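Local coordinates for glutamate racemase (Campylobacter jejuni, PDB 3UHF), which is a member of the Asp/Glu/hydantoin racemase family, a two-lobed alpha/beta protein that holds D-glutamic acid in a pocket between its lobes, at residues S32-L37 with G56-V61; K41-A46 with D229-F234; I91-T96 with A203-P208; A97-L102 with K141-S146; G167-M172 with Y189-I194. All blocks are in the same frame, centred on the assembly; numbering follows the deposited sequence.

Interaction 1. Residues S32-L37 with G56-V61. With DGL (D-glutamic acid), chain C.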
# COMPACT_ATOMS: atom_id res chain seq x y z
N SER A 32 -7.87 -3.92 -0.95
CA SER A 32 -8.70 -5.04 -0.53
C SER A 32 -9.73 -4.62 0.51
O SER A 32 -10.78 -5.23 0.63
CB SER A 32 -7.83 -6.17 0.03
OG SER A 32 -7.11 -5.73 1.18
N GLY A 33 -9.43 -3.56 1.26
CA GLY A 33 -10.35 -3.13 2.30
C GLY A 33 -10.11 -1.72 2.79
O GLY A 33 -10.07 -0.79 1.99
N VAL A 34 -9.92 -1.57 4.10
CA VAL A 34 -9.71 -0.25 4.69
C VAL A 34 -8.24 0.11 4.85
O VAL A 34 -7.92 1.29 5.02
CB VAL A 34 -10.35 -0.12 6.08
CG1 VAL A 34 -11.83 -0.39 6.00
CG2 VAL A 34 -9.65 -1.06 7.07
N GLY A 35 -7.36 -0.89 4.82
CA GLY A 35 -5.94 -0.64 5.04
C GLY A 35 -5.38 0.38 4.07
O GLY A 35 -4.53 1.20 4.44
N GLY A 36 -5.85 0.32 2.83
CA GLY A 36 -5.39 1.19 1.76
C GLY A 36 -5.54 2.68 2.03
O GLY A 36 -4.97 3.51 1.32
N LEU A 37 -6.32 3.02 3.05
CA LEU A 37 -6.41 4.40 3.49
C LEU A 37 -5.02 4.98 3.86
O LEU A 37 -4.81 6.18 3.79
CB LEU A 37 -7.39 4.53 4.67
CG LEU A 37 -8.86 4.26 4.35
CD1 LEU A 37 -9.73 4.23 5.62
CD2 LEU A 37 -9.42 5.27 3.33
N GLY A 56 -12.69 -0.03 -1.71
CA GLY A 56 -12.14 -1.09 -0.89
C GLY A 56 -13.06 -2.30 -0.95
O GLY A 56 -14.27 -2.15 -0.81
N ASP A 57 -12.50 -3.49 -1.18
CA ASP A 57 -13.33 -4.69 -1.33
C ASP A 57 -13.65 -5.31 0.04
O ASP A 57 -13.32 -6.46 0.34
CB ASP A 57 -12.64 -5.71 -2.23
CG ASP A 57 -13.53 -6.89 -2.60
OD1 ASP A 57 -14.76 -6.83 -2.35
OD2 ASP A 57 -12.99 -7.88 -3.14
N THR A 58 -14.28 -4.51 0.89
CA THR A 58 -14.42 -4.91 2.29
C THR A 58 -15.32 -6.13 2.50
O THR A 58 -15.32 -6.71 3.57
CB THR A 58 -14.92 -3.74 3.14
OG1 THR A 58 -16.13 -3.23 2.57
CG2 THR A 58 -13.87 -2.62 3.18
N ALA A 59 -16.09 -6.52 1.48
CA ALA A 59 -16.93 -7.71 1.62
C ALA A 59 -16.08 -8.97 1.59
O ALA A 59 -16.45 -9.99 2.16
CB ALA A 59 -17.99 -7.76 0.52
N ARG A 60 -14.94 -8.91 0.91
CA ARG A 60 -14.16 -10.13 0.68
C ARG A 60 -12.77 -10.12 1.32
O ARG A 60 -12.06 -11.12 1.28
CB ARG A 60 -14.09 -10.43 -0.82
CG ARG A 60 -15.47 -10.50 -1.46
CD ARG A 60 -15.44 -10.98 -2.91
NE ARG A 60 -14.76 -10.03 -3.77
CZ ARG A 60 -14.92 -9.97 -5.09
NH1 ARG A 60 -15.75 -10.82 -5.69
NH2 ARG A 60 -14.26 -9.07 -5.80
N VAL A 61 -12.40 -8.98 1.92
CA VAL A 61 -11.10 -8.80 2.57
C VAL A 61 -10.97 -9.84 3.71
O VAL A 61 -11.98 -10.22 4.33
CB VAL A 61 -11.01 -7.33 3.11
CG1 VAL A 61 -11.96 -7.13 4.30
CG2 VAL A 61 -9.57 -6.91 3.47
N DGL C . -4.24 -4.71 1.71
CA DGL C . -3.45 -5.89 2.06
C DGL C . -1.98 -5.64 1.76
O DGL C . -1.53 -4.49 1.65
CB DGL C . -3.61 -6.24 3.54
CG DGL C . -5.00 -6.76 3.89
CD DGL C . -5.32 -8.01 3.10
OE1 DGL C . -6.11 -7.92 2.13
OE2 DGL C . -4.75 -9.07 3.42
OXT DGL C . -1.21 -6.59 1.67

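Interaction 2. Residues K41-A46 with D229-F234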
# COMPACT_ATOMS: atom_id res chain seq x y z
N LYS A 41 -3.95 8.46 2.33
CA LYS A 41 -3.48 9.57 3.16
C LYS A 41 -2.25 10.24 2.54
O LYS A 41 -2.20 11.46 2.43
CB LYS A 41 -3.17 9.08 4.57
CG LYS A 41 -2.76 10.18 5.54
CD LYS A 41 -2.73 9.63 6.96
CE LYS A 41 -2.50 10.71 8.00
NZ LYS A 41 -1.14 11.31 7.85
N SER A 42 -1.27 9.44 2.12
CA SER A 42 -0.06 10.01 1.53
C SER A 42 -0.38 10.76 0.25
O SER A 42 0.14 11.87 0.03
CB SER A 42 0.96 8.91 1.23
OG SER A 42 1.26 8.16 2.39
N LEU A 43 -1.22 10.17 -0.60
CA LEU A 43 -1.58 10.79 -1.88
C LEU A 43 -2.33 12.09 -1.70
O LEU A 43 -2.11 13.07 -2.42
CB LEU A 43 -2.43 9.83 -2.71
CG LEU A 43 -1.75 8.52 -3.12
CD1 LEU A 43 -2.78 7.55 -3.68
CD2 LEU A 43 -0.65 8.80 -4.14
N TYR A 44 -3.21 12.09 -0.71
CA TYR A 44 -4.05 13.23 -0.38
C TYR A 44 -3.22 14.39 0.16
O TYR A 44 -3.37 15.54 -0.27
CB TYR A 44 -5.07 12.76 0.66
CG TYR A 44 -6.12 13.74 1.08
CD1 TYR A 44 -7.02 14.28 0.17
CD2 TYR A 44 -6.24 14.10 2.42
CE1 TYR A 44 -8.00 15.17 0.58
CE2 TYR A 44 -7.22 14.98 2.83
CZ TYR A 44 -8.09 15.51 1.91
OH TYR A 44 -9.06 16.39 2.34
N GLU A 45 -2.36 14.09 1.12
CA GLU A 45 -1.57 15.15 1.75
C GLU A 45 -0.52 15.72 0.81
O GLU A 45 -0.10 16.87 0.95
CB GLU A 45 -0.96 14.65 3.07
CG GLU A 45 -2.03 14.22 4.08
CD GLU A 45 -1.46 13.71 5.39
OE1 GLU A 45 -0.23 13.51 5.50
OE2 GLU A 45 -2.26 13.49 6.33
N ALA A 46 -0.10 14.92 -0.17
CA ALA A 46 0.87 15.38 -1.17
C ALA A 46 0.28 16.38 -2.18
O ALA A 46 1.02 17.00 -2.95
CB ALA A 46 1.49 14.19 -1.89
N ASP A 229 4.14 6.80 1.21
CA ASP A 229 5.12 7.85 0.93
C ASP A 229 5.97 7.44 -0.27
O ASP A 229 6.35 8.28 -1.09
CB ASP A 229 6.01 8.11 2.14
CG ASP A 229 5.24 8.66 3.33
OD1 ASP A 229 4.14 9.24 3.12
OD2 ASP A 229 5.73 8.54 4.48
N ALA A 230 6.27 6.15 -0.38
CA ALA A 230 7.07 5.65 -1.50
C ALA A 230 6.38 5.89 -2.84
O ALA A 230 7.00 6.34 -3.80
CB ALA A 230 7.38 4.17 -1.32
N ILE A 231 5.09 5.56 -2.91
CA ILE A 231 4.37 5.70 -4.17
C ILE A 231 4.23 7.19 -4.54
O ILE A 231 4.24 7.54 -5.71
CB ILE A 231 3.00 4.94 -4.18
CG1 ILE A 231 2.38 4.90 -5.58
CG2 ILE A 231 2.01 5.59 -3.22
CD1 ILE A 231 3.23 4.26 -6.65
N VAL A 232 4.13 8.07 -3.54
CA VAL A 232 4.09 9.51 -3.86
C VAL A 232 5.35 9.93 -4.62
O VAL A 232 5.27 10.59 -5.65
CB VAL A 232 3.92 10.39 -2.60
CG1 VAL A 232 4.20 11.85 -2.93
CG2 VAL A 232 2.51 10.24 -2.01
N GLU A 233 6.52 9.53 -4.13
CA GLU A 233 7.77 9.93 -4.77
C GLU A 233 7.90 9.31 -6.17
O GLU A 233 8.35 9.95 -7.12
CB GLU A 233 8.96 9.53 -3.91
CG GLU A 233 8.95 10.19 -2.54
CD GLU A 233 8.93 11.71 -2.65
OE1 GLU A 233 9.84 12.27 -3.30
OE2 GLU A 233 7.99 12.34 -2.11
N PHE A 234 7.48 8.06 -6.26
CA PHE A 234 7.45 7.30 -7.51
C PHE A 234 6.59 7.99 -8.57
O PHE A 234 6.99 8.13 -9.73
CB PHE A 234 6.94 5.89 -7.19
CG PHE A 234 6.82 4.97 -8.38
CD1 PHE A 234 7.80 4.01 -8.63
CD2 PHE A 234 5.72 5.02 -9.22
CE1 PHE A 234 7.69 3.15 -9.70
CE2 PHE A 234 5.61 4.17 -10.30
CZ PHE A 234 6.59 3.23 -10.54

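Interaction 3. Residues I91-T96 with A203-P208. With DGL (D-glutamic acid), chain C.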
# COMPACT_ATOMS: atom_id res chain seq x y z
N ILE A 91 -4.21 3.51 -8.97
CA ILE A 91 -3.20 3.12 -8.01
C ILE A 91 -3.70 1.92 -7.22
O ILE A 91 -4.78 1.97 -6.61
CB ILE A 91 -2.89 4.25 -7.02
CG1 ILE A 91 -2.50 5.53 -7.77
CG2 ILE A 91 -1.78 3.82 -6.05
CD1 ILE A 91 -1.39 5.32 -8.77
N ILE A 92 -2.93 0.84 -7.25
CA ILE A 92 -3.22 -0.34 -6.44
C ILE A 92 -2.49 -0.17 -5.10
O ILE A 92 -1.30 -0.44 -5.00
CB ILE A 92 -2.75 -1.63 -7.14
CG1 ILE A 92 -3.29 -1.69 -8.57
CG2 ILE A 92 -3.16 -2.87 -6.34
CD1 ILE A 92 -4.82 -1.63 -8.66
N ALA A 93 -3.21 0.32 -4.10
CA ALA A 93 -2.63 0.59 -2.78
C ALA A 93 -2.20 -0.70 -2.11
O ALA A 93 -1.30 -0.72 -1.28
CB ALA A 93 -3.65 1.34 -1.88
N CYS A 94 -2.88 -1.78 -2.47
CA CYS A 94 -2.73 -3.07 -1.80
C CYS A 94 -1.43 -3.75 -2.21
O CYS A 94 -1.19 -3.96 -3.40
CB CYS A 94 -3.91 -3.96 -2.18
SG CYS A 94 -3.91 -5.57 -1.37
N ASN A 95 -0.59 -4.11 -1.24
CA ASN A 95 0.66 -4.78 -1.55
C ASN A 95 0.41 -6.18 -2.06
O ASN A 95 1.16 -6.69 -2.89
CB ASN A 95 1.58 -4.83 -0.32
CG ASN A 95 1.92 -3.44 0.21
OD1 ASN A 95 1.09 -2.79 0.84
ND2 ASN A 95 3.14 -2.99 -0.05
N THR A 96 -0.65 -6.81 -1.56
CA THR A 96 -0.98 -8.17 -1.97
C THR A 96 -1.44 -8.18 -3.42
O THR A 96 -0.94 -8.97 -4.24
CB THR A 96 -2.04 -8.82 -1.05
OG1 THR A 96 -1.52 -8.93 0.28
CG2 THR A 96 -2.42 -10.21 -1.56
N ALA A 203 5.54 -3.52 4.02
CA ALA A 203 5.00 -3.97 2.74
C ALA A 203 3.57 -4.48 2.87
O ALA A 203 3.22 -5.55 2.34
CB ALA A 203 5.91 -5.07 2.14
N CYS A 204 2.74 -3.70 3.56
CA CYS A 204 1.33 -4.04 3.75
C CYS A 204 0.60 -2.76 4.15
O CYS A 204 1.13 -1.96 4.95
CB CYS A 204 1.19 -5.09 4.85
SG CYS A 204 -0.53 -5.51 5.29
N THR A 205 -0.58 -2.54 3.58
CA THR A 205 -1.31 -1.29 3.78
C THR A 205 -1.56 -0.99 5.27
O THR A 205 -1.62 0.17 5.67
CB THR A 205 -2.69 -1.33 3.08
OG1 THR A 205 -3.39 -2.53 3.47
CG2 THR A 205 -2.54 -1.31 1.57
N HIS A 206 -1.70 -2.04 6.07
CA HIS A 206 -2.07 -1.86 7.47
C HIS A 206 -0.90 -1.45 8.35
O HIS A 206 -1.08 -0.94 9.45
CB HIS A 206 -2.68 -3.15 8.06
CG HIS A 206 -4.02 -3.50 7.49
ND1 HIS A 206 -4.26 -3.58 6.13
CD2 HIS A 206 -5.18 -3.83 8.10
CE1 HIS A 206 -5.52 -3.92 5.93
NE2 HIS A 206 -6.10 -4.08 7.11
N PHE A 207 0.32 -1.69 7.87
CA PHE A 207 1.46 -1.62 8.77
C PHE A 207 1.89 -0.22 9.23
O PHE A 207 2.50 -0.11 10.30
CB PHE A 207 2.66 -2.43 8.27
CG PHE A 207 2.41 -3.93 8.15
CD1 PHE A 207 1.19 -4.51 8.52
CD2 PHE A 207 3.42 -4.76 7.69
CE1 PHE A 207 0.97 -5.89 8.38
CE2 PHE A 207 3.23 -6.12 7.57
CZ PHE A 207 2.01 -6.70 7.91
N PRO A 208 1.61 0.85 8.45
CA PRO A 208 1.95 2.17 9.01
C PRO A 208 1.27 2.46 10.36
O PRO A 208 1.79 3.26 11.14
CB PRO A 208 1.45 3.14 7.93
CG PRO A 208 1.70 2.41 6.65
CD PRO A 208 1.30 0.95 7.00
N DGL C . -4.24 -4.71 1.71
CA DGL C . -3.45 -5.89 2.06
C DGL C . -1.98 -5.64 1.76
O DGL C . -1.53 -4.49 1.65
CB DGL C . -3.61 -6.24 3.54
CG DGL C . -5.00 -6.76 3.89
CD DGL C . -5.32 -8.01 3.10
OE1 DGL C . -6.11 -7.92 2.13
OE2 DGL C . -4.75 -9.07 3.42
OXT DGL C . -1.21 -6.59 1.67

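Interaction 4. Residues A97-L102 with K141-S146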
# COMPACT_ATOMS: atom_id res chain seq x y z
N ALA A 97 -2.37 -7.29 -3.75
CA ALA A 97 -2.79 -7.12 -5.14
C ALA A 97 -1.61 -6.74 -6.04
O ALA A 97 -1.51 -7.20 -7.18
CB ALA A 97 -3.90 -6.08 -5.24
N SER A 98 -0.72 -5.90 -5.52
CA SER A 98 0.42 -5.44 -6.31
C SER A 98 1.36 -6.60 -6.64
O SER A 98 2.04 -6.59 -7.67
CB SER A 98 1.20 -4.32 -5.58
OG SER A 98 0.45 -3.12 -5.51
N ALA A 99 1.39 -7.59 -5.75
CA ALA A 99 2.26 -8.74 -5.89
C ALA A 99 1.82 -9.70 -6.99
O ALA A 99 2.64 -10.45 -7.51
CB ALA A 99 2.41 -9.50 -4.55
N TYR A 100 0.54 -9.68 -7.35
CA TYR A 100 0.01 -10.68 -8.28
C TYR A 100 -0.71 -10.14 -9.51
O TYR A 100 -0.62 -10.73 -10.59
CB TYR A 100 -0.94 -11.65 -7.55
CG TYR A 100 -0.23 -12.54 -6.56
CD1 TYR A 100 0.48 -13.66 -6.98
CD2 TYR A 100 -0.25 -12.25 -5.20
CE1 TYR A 100 1.13 -14.47 -6.08
CE2 TYR A 100 0.40 -13.05 -4.30
CZ TYR A 100 1.10 -14.17 -4.74
OH TYR A 100 1.75 -14.97 -3.83
N ALA A 101 -1.44 -9.03 -9.36
CA ALA A 101 -2.42 -8.63 -10.38
C ALA A 101 -2.00 -7.57 -11.42
O ALA A 101 -2.77 -7.28 -12.32
CB ALA A 101 -3.71 -8.18 -9.70
N LEU A 102 -0.81 -6.99 -11.29
CA LEU A 102 -0.44 -5.88 -12.18
C LEU A 102 -0.43 -6.22 -13.68
O LEU A 102 -0.92 -5.43 -14.49
CB LEU A 102 0.88 -5.24 -11.77
CG LEU A 102 0.85 -4.54 -10.41
CD1 LEU A 102 2.15 -3.77 -10.19
CD2 LEU A 102 -0.36 -3.61 -10.27
N LYS A 141 1.22 -13.20 3.99
CA LYS A 141 1.76 -14.45 3.45
C LYS A 141 1.80 -14.45 1.93
O LYS A 141 2.77 -14.89 1.33
CB LYS A 141 0.93 -15.65 3.94
CG LYS A 141 1.22 -16.06 5.37
CD LYS A 141 0.59 -17.41 5.72
CE LYS A 141 0.92 -17.82 7.15
NZ LYS A 141 0.26 -19.11 7.55
N ALA A 142 0.72 -13.98 1.30
CA ALA A 142 0.66 -14.01 -0.16
C ALA A 142 1.74 -13.10 -0.77
O ALA A 142 2.39 -13.47 -1.75
CB ALA A 142 -0.72 -13.61 -0.65
N THR A 143 1.94 -11.93 -0.18
CA THR A 143 2.96 -11.01 -0.69
C THR A 143 4.36 -11.62 -0.59
O THR A 143 5.13 -11.59 -1.56
CB THR A 143 2.90 -9.65 0.02
OG1 THR A 143 1.64 -9.04 -0.26
CG2 THR A 143 4.05 -8.70 -0.47
N ILE A 144 4.67 -12.21 0.56
CA ILE A 144 5.99 -12.81 0.75
C ILE A 144 6.18 -13.97 -0.21
O ILE A 144 7.25 -14.13 -0.82
CB ILE A 144 6.18 -13.32 2.19
CG1 ILE A 144 6.13 -12.15 3.17
CG2 ILE A 144 7.51 -14.10 2.32
CD1 ILE A 144 7.17 -11.02 2.89
N LYS A 145 5.14 -14.79 -0.36
CA LYS A 145 5.21 -15.97 -1.20
C LYS A 145 5.44 -15.61 -2.68
O LYS A 145 6.10 -16.35 -3.41
CB LYS A 145 3.94 -16.82 -1.04
CG LYS A 145 4.04 -18.20 -1.67
CD LYS A 145 2.85 -19.09 -1.31
CE LYS A 145 2.84 -19.44 0.18
NZ LYS A 145 1.64 -20.24 0.57
N SER A 146 4.93 -14.45 -3.09
CA SER A 146 5.08 -13.99 -4.48
C SER A 146 6.55 -13.79 -4.87
O SER A 146 6.90 -13.83 -6.05
CB SER A 146 4.36 -12.65 -4.69
OG SER A 146 5.13 -11.56 -4.17

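Interaction 5. Residues G167-M172 with Y189-I194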
# COMPACT_ATOMS: atom_id res chain seq x y z
N GLY A 167 1.43 -12.04 9.43
CA GLY A 167 0.03 -11.98 9.04
C GLY A 167 -0.95 -11.43 10.05
O GLY A 167 -1.93 -10.76 9.67
N LEU A 168 -0.69 -11.68 11.33
CA LEU A 168 -1.62 -11.28 12.38
C LEU A 168 -1.69 -9.77 12.54
O LEU A 168 -2.64 -9.25 13.12
CB LEU A 168 -1.25 -11.93 13.72
CG LEU A 168 -2.16 -13.07 14.19
CD1 LEU A 168 -3.61 -12.64 14.19
CD2 LEU A 168 -1.99 -14.28 13.30
N PHE A 169 -0.67 -9.07 12.05
CA PHE A 169 -0.67 -7.61 12.16
C PHE A 169 -1.91 -7.02 11.49
O PHE A 169 -2.44 -6.01 11.94
CB PHE A 169 0.58 -6.99 11.54
CG PHE A 169 1.85 -7.18 12.34
CD1 PHE A 169 3.08 -6.82 11.78
CD2 PHE A 169 1.83 -7.67 13.63
CE1 PHE A 169 4.26 -6.98 12.50
CE2 PHE A 169 3.01 -7.82 14.37
CZ PHE A 169 4.23 -7.47 13.78
N VAL A 170 -2.38 -7.64 10.41
CA VAL A 170 -3.53 -7.12 9.68
C VAL A 170 -4.80 -7.08 10.55
O VAL A 170 -5.36 -6.00 10.76
CB VAL A 170 -3.79 -7.87 8.33
CG1 VAL A 170 -5.19 -7.54 7.78
CG2 VAL A 170 -2.69 -7.55 7.30
N PRO A 171 -5.24 -8.24 11.08
CA PRO A 171 -6.45 -8.14 11.92
C PRO A 171 -6.24 -7.38 13.23
O PRO A 171 -7.20 -6.82 13.74
CB PRO A 171 -6.81 -9.62 12.20
CG PRO A 171 -5.55 -10.39 11.95
CD PRO A 171 -4.85 -9.64 10.83
N MET A 172 -5.02 -7.37 13.78
CA MET A 172 -4.76 -6.57 14.98
C MET A 172 -5.00 -5.08 14.71
O MET A 172 -5.65 -4.40 15.51
CB MET A 172 -3.35 -6.81 15.52
CG MET A 172 -3.23 -8.21 16.11
SD MET A 172 -1.55 -8.64 16.62
CE MET A 172 -1.54 -7.93 18.28
N TYR A 189 6.87 -12.68 18.79
CA TYR A 189 6.57 -13.92 18.09
C TYR A 189 7.18 -13.92 16.69
O TYR A 189 7.86 -14.88 16.31
CB TYR A 189 5.05 -14.12 18.00
CG TYR A 189 4.61 -15.29 17.14
CD1 TYR A 189 4.66 -16.59 17.62
CD2 TYR A 189 4.11 -15.08 15.86
CE1 TYR A 189 4.24 -17.66 16.84
CE2 TYR A 189 3.68 -16.14 15.07
CZ TYR A 189 3.75 -17.43 15.57
OH TYR A 189 3.33 -18.48 14.80
N TYR A 190 6.94 -12.87 15.92
CA TYR A 190 7.43 -12.84 14.55
C TYR A 190 8.93 -12.56 14.48
O TYR A 190 9.60 -13.05 13.59
CB TYR A 190 6.69 -11.81 13.70
CG TYR A 190 5.28 -12.23 13.36
CD1 TYR A 190 4.19 -11.49 13.77
CD2 TYR A 190 5.05 -13.40 12.64
CE1 TYR A 190 2.89 -11.90 13.47
CE2 TYR A 190 3.76 -13.82 12.33
CZ TYR A 190 2.69 -13.06 12.75
OH TYR A 190 1.41 -13.48 12.43
N PHE A 191 9.45 -11.78 15.42
CA PHE A 191 10.80 -11.24 15.26
C PHE A 191 11.84 -11.90 16.16
O PHE A 191 12.97 -11.42 16.28
CB PHE A 191 10.79 -9.73 15.49
CG PHE A 191 9.87 -8.97 14.55
CD1 PHE A 191 9.17 -7.87 15.01
CD2 PHE A 191 9.73 -9.35 13.22
CE1 PHE A 191 8.32 -7.16 14.17
CE2 PHE A 191 8.90 -8.64 12.36
CZ PHE A 191 8.18 -7.54 12.84
N LYS A 192 11.45 -12.98 16.83
CA LYS A 192 12.39 -13.70 17.67
C LYS A 192 13.57 -14.21 16.83
O LYS A 192 13.39 -14.77 15.75
CB LYS A 192 11.70 -14.84 18.41
CG LYS A 192 11.89 -14.75 19.92
CD LYS A 192 11.66 -13.32 20.43
CE LYS A 192 12.30 -13.10 21.80
NZ LYS A 192 11.86 -14.11 22.81
N ASN A 193 14.78 -13.99 17.33
CA ASN A 193 15.98 -14.41 16.62
C ASN A 193 16.07 -13.82 15.21
O ASN A 193 16.61 -14.44 14.29
CB ASN A 193 16.07 -15.94 16.58
CG ASN A 193 15.98 -16.56 17.95
OD1 ASN A 193 15.23 -17.51 18.17
ND2 ASN A 193 16.75 -16.02 18.90
N ILE A 194 15.53 -12.62 15.05
CA ILE A 194 15.75 -11.89 13.82
C ILE A 194 16.76 -10.80 14.08
O ILE A 194 16.76 -10.19 15.15
CB ILE A 194 14.45 -11.32 13.22
CG1 ILE A 194 14.57 -11.30 11.70
CG2 ILE A 194 14.15 -9.92 13.74
CD1 ILE A 194 13.62 -10.36 11.05

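Interaction 1. Residues S32-L37 with G56-V61
Ser32 meets Val61 through both its backbone and its side chain. Its carbonyl O lies 3.3 Å from Val61 CB, and its OG lies 3.6 Å from Val61 CG2. OG stands between the backbone N and the carbonyl carbon (chi1 61°), which turns it toward the bound D-glutamic acid. There it donates to ligand OE1 at 2.6 Å and accepts from the ligand N at 3.1 Å, so one hydroxyl links the two ends of the molecule. Gly33 CA sits 3.7 Å from Thr58 CG2, and Gly33 O receives a CA-H...O contact from Gly56 CA. At the margin, Val34 CG1 lies 4.1 Å from Thr58 CG2, the two side chains set at about a right angle. From Val34 the chain makes a type I turn to Leu37 and enters helix 37-45. On the facing segment, Arg60 holds Asp57 side-on: NE and NH2 both bond to OD2. Tyr63 also bonds to that oxygen, while Ser255 takes OD1. The two segments are the loops after neighbouring parallel strands 26-31 and 51-56, joined by a beta-alpha-beta crossover through helix 37-45. A ligand pocket at the carboxyl ends of parallel strands is characteristic of open alpha/beta sheets.

Interaction 2. Residues K41-A46 with D229-F234
Val232 is the apolar centre of this contact and reaches Ser42, Leu43 and Ala46. Its two methyl groups divide the work. CG1, anti to the backbone N (chi1 168°), packs 3.7 Å from Ala46 CB. CG2 lies over the turn of the other helix, 3.5 Å from Ser42 O and 4.1 Å from Leu43 CD2. The Leu43 and Val232 side chains run alongside each other, pointing opposite ways. Leu43 CD2 then reaches Ile231 CG2 at 4.3 Å. This is helix-to-helix packing where the chain returns from the four-stranded sheet to the five-stranded one. Helix 37-45 follows strand 26-31 of the five-stranded parallel sheet, and helix 227-238 follows strand 223-226 of the four-stranded one. The axes of the two short segments come within 8.7 Å and make an angle of 46°. Small side chains, Ser42 and Ala46, line the near face of helix 37-45. Further out, Ser42 OG donates to Asp229 OD1 at 3.2 Å, from well above the carboxylate plane (45° out of it). Ser38 O, one turn back, is a weak second acceptor for the same proton. Beside the contact, within helix 37-45, Lys41 NZ makes a salt bridge with Glu45 OE2, on the syn side but tilted out of the carboxylate plane.

Interaction 3. Residues I91-T96 with A203-P208
Asn95 and Thr205 carry the close packing between the strand-to-helix turn after strand 89-92 of one parallel sheet and the loop after strand 199-202 of the other. They line the D-glutamic acid pocket between the lobes. Asn95 CB presses to 3.2 Å from Ala203 O. Beside it, Thr205 CG2 comes to 3.2 Å from Ala93 O. Away from this tight seam the segments meet through the ligand rather than directly. Cys94 SG and Cys204 SG are 7.5 Å apart and do not touch. They face the ligand CA from opposite sides, with Cys94 SG 3.5 Å from it. A facing cysteine pair of this kind is characteristic of the family. The alpha-carboxylate is gripped from both segments at the start of helix 95-100, for which Cys94 is the N-cap; the helix end would probably favour its negative charge. Ligand O accepts from Thr205 N almost straight (2.9 Å, 170°) and from Asn95 N. Ligand OXT accepts from Thr96 OG1 at 2.7 Å. Thr205 OG1 sits between its backbone N and carbonyl carbon (chi1 51°), a position in which it accepts from the ligand N and shares a 3.0 Å hydrogen bond with His206 ND1.

Interaction 4. Residues A97-L102 with K141-S146
Tyr100 and Ala99 meet Ala142, Thr143 and Ser146 where two short helices face each other across the lobes. Helix 95-100 follows strand 89-92 of the five-stranded parallel sheet. Helix 141-146 follows strand 135-139 of the four-stranded one. Each is the helix that follows a parallel strand at its carboxyl end, as in beta-alpha units. The polar link is one short hydrogen bond: Tyr100 OH donates to Ala142 O at 2.6 Å. The hydroxyl approaches with a C=O...O angle of 132°, tilted 24° from the carbonyl plane. That carbonyl also accepts the helical bond from Ser146 N, and the two donors come from opposite faces of its plane. The carbonyl O lies at the edge of the tyrosine ring, near its plane. Apolar packing runs beside this bond. Tyr100 CE2 touches Ala142 CB at 3.9 Å, and Tyr100 CZ lies 3.6 Å from Ser146 CB. Ala99 CB points into the other helix and rests 4.2 Å from Thr143 CA. Behind the contact, Tyr100 also packs on Lys68 and Ile71 of helix 68-82. Thr143 OG1 turns away to Thr140, toward the ligand pocket. Ser146 OG sits between the backbone N and the carbonyl carbon (chi1 79°) and turns back on its own helix. It bonds to Glu148 N, donates to Thr143 O at 2.6 Å, and lies 3.4 Å from Ala99 CB, roughly at right angles to the Thr143 bond.

Interaction 5. Residues G167-M172 with Y189-I194
Gly167 and Tyr190 have the nearest CA atoms, yet these are 9.3 Å apart. The two segments are therefore bridged by side chains. Segment 167-172 leads into helix 169-174. Segment 189-194 lies on the last part of helix 181-191 and the type II turn after it, from Phe191 to Ile194. Tyr190 spans the distance. Its CG stands anti to the carbonyl carbon (chi1 -73°), which carries the ring across to Leu168. There its OH accepts from Leu168 N at 3.0 Å, with an N-H...O angle of 160°. Leu168 CB lies 3.3 Å from Tyr190 OH. The Tyr190 ring also turns an edge toward the face of Phe169. This T-shaped pair has centroids 5.4 Å apart and planes at 80°; its closest atoms are Tyr190 CD1 and Phe169 CE2, 3.9 Å apart. Tyr189 CD2 covers one face of the Tyr190 ring, over its centre. At the rim of Phe169, Phe191 CZ comes in near the ring plane, 4.0 Å from Phe169 CE1. The cluster goes on inward, with Phe207 edge-to-face on Phe169 and Phe218 against Phe191. Phe191 also packs on Leu136 and Ile138 of strand 135-139. Next to Phe169, Val170 touches the bound D-glutamic acid. The whole is an aromatic cluster in the helical connection from strand 161-165 to strand 199-202, a beta-alpha-beta crossover that passes over strand 135-139 of the four-stranded parallel sheet.

How the interactions relate
Interaction 3 lies about 2 Å from the centre of the chain, and interactions 1, 4 and 5 touch it. Interactions 1 and 3 share the ligand. Their centres are 10 Å apart, and Gly35 C packs 3.3 Å from Thr205 CB. Interaction 4 continues helix 95-100 out of interaction 3; Thr96 OG1 and Thr143 OG1 are probably hydrogen-bonded at 3.2 Å. Interaction 5 backs the pocket from the second lobe, with Cys204 SG 3.6 Å from Val170 CG2. Interaction 2 follows on along the chain from interaction 1, its centre 19 Å away, and does not touch the others. Its Ile231 side chain is about 12 Å from the ligand, and its centre is 21 Å from that of interaction 4, across the chain's centre.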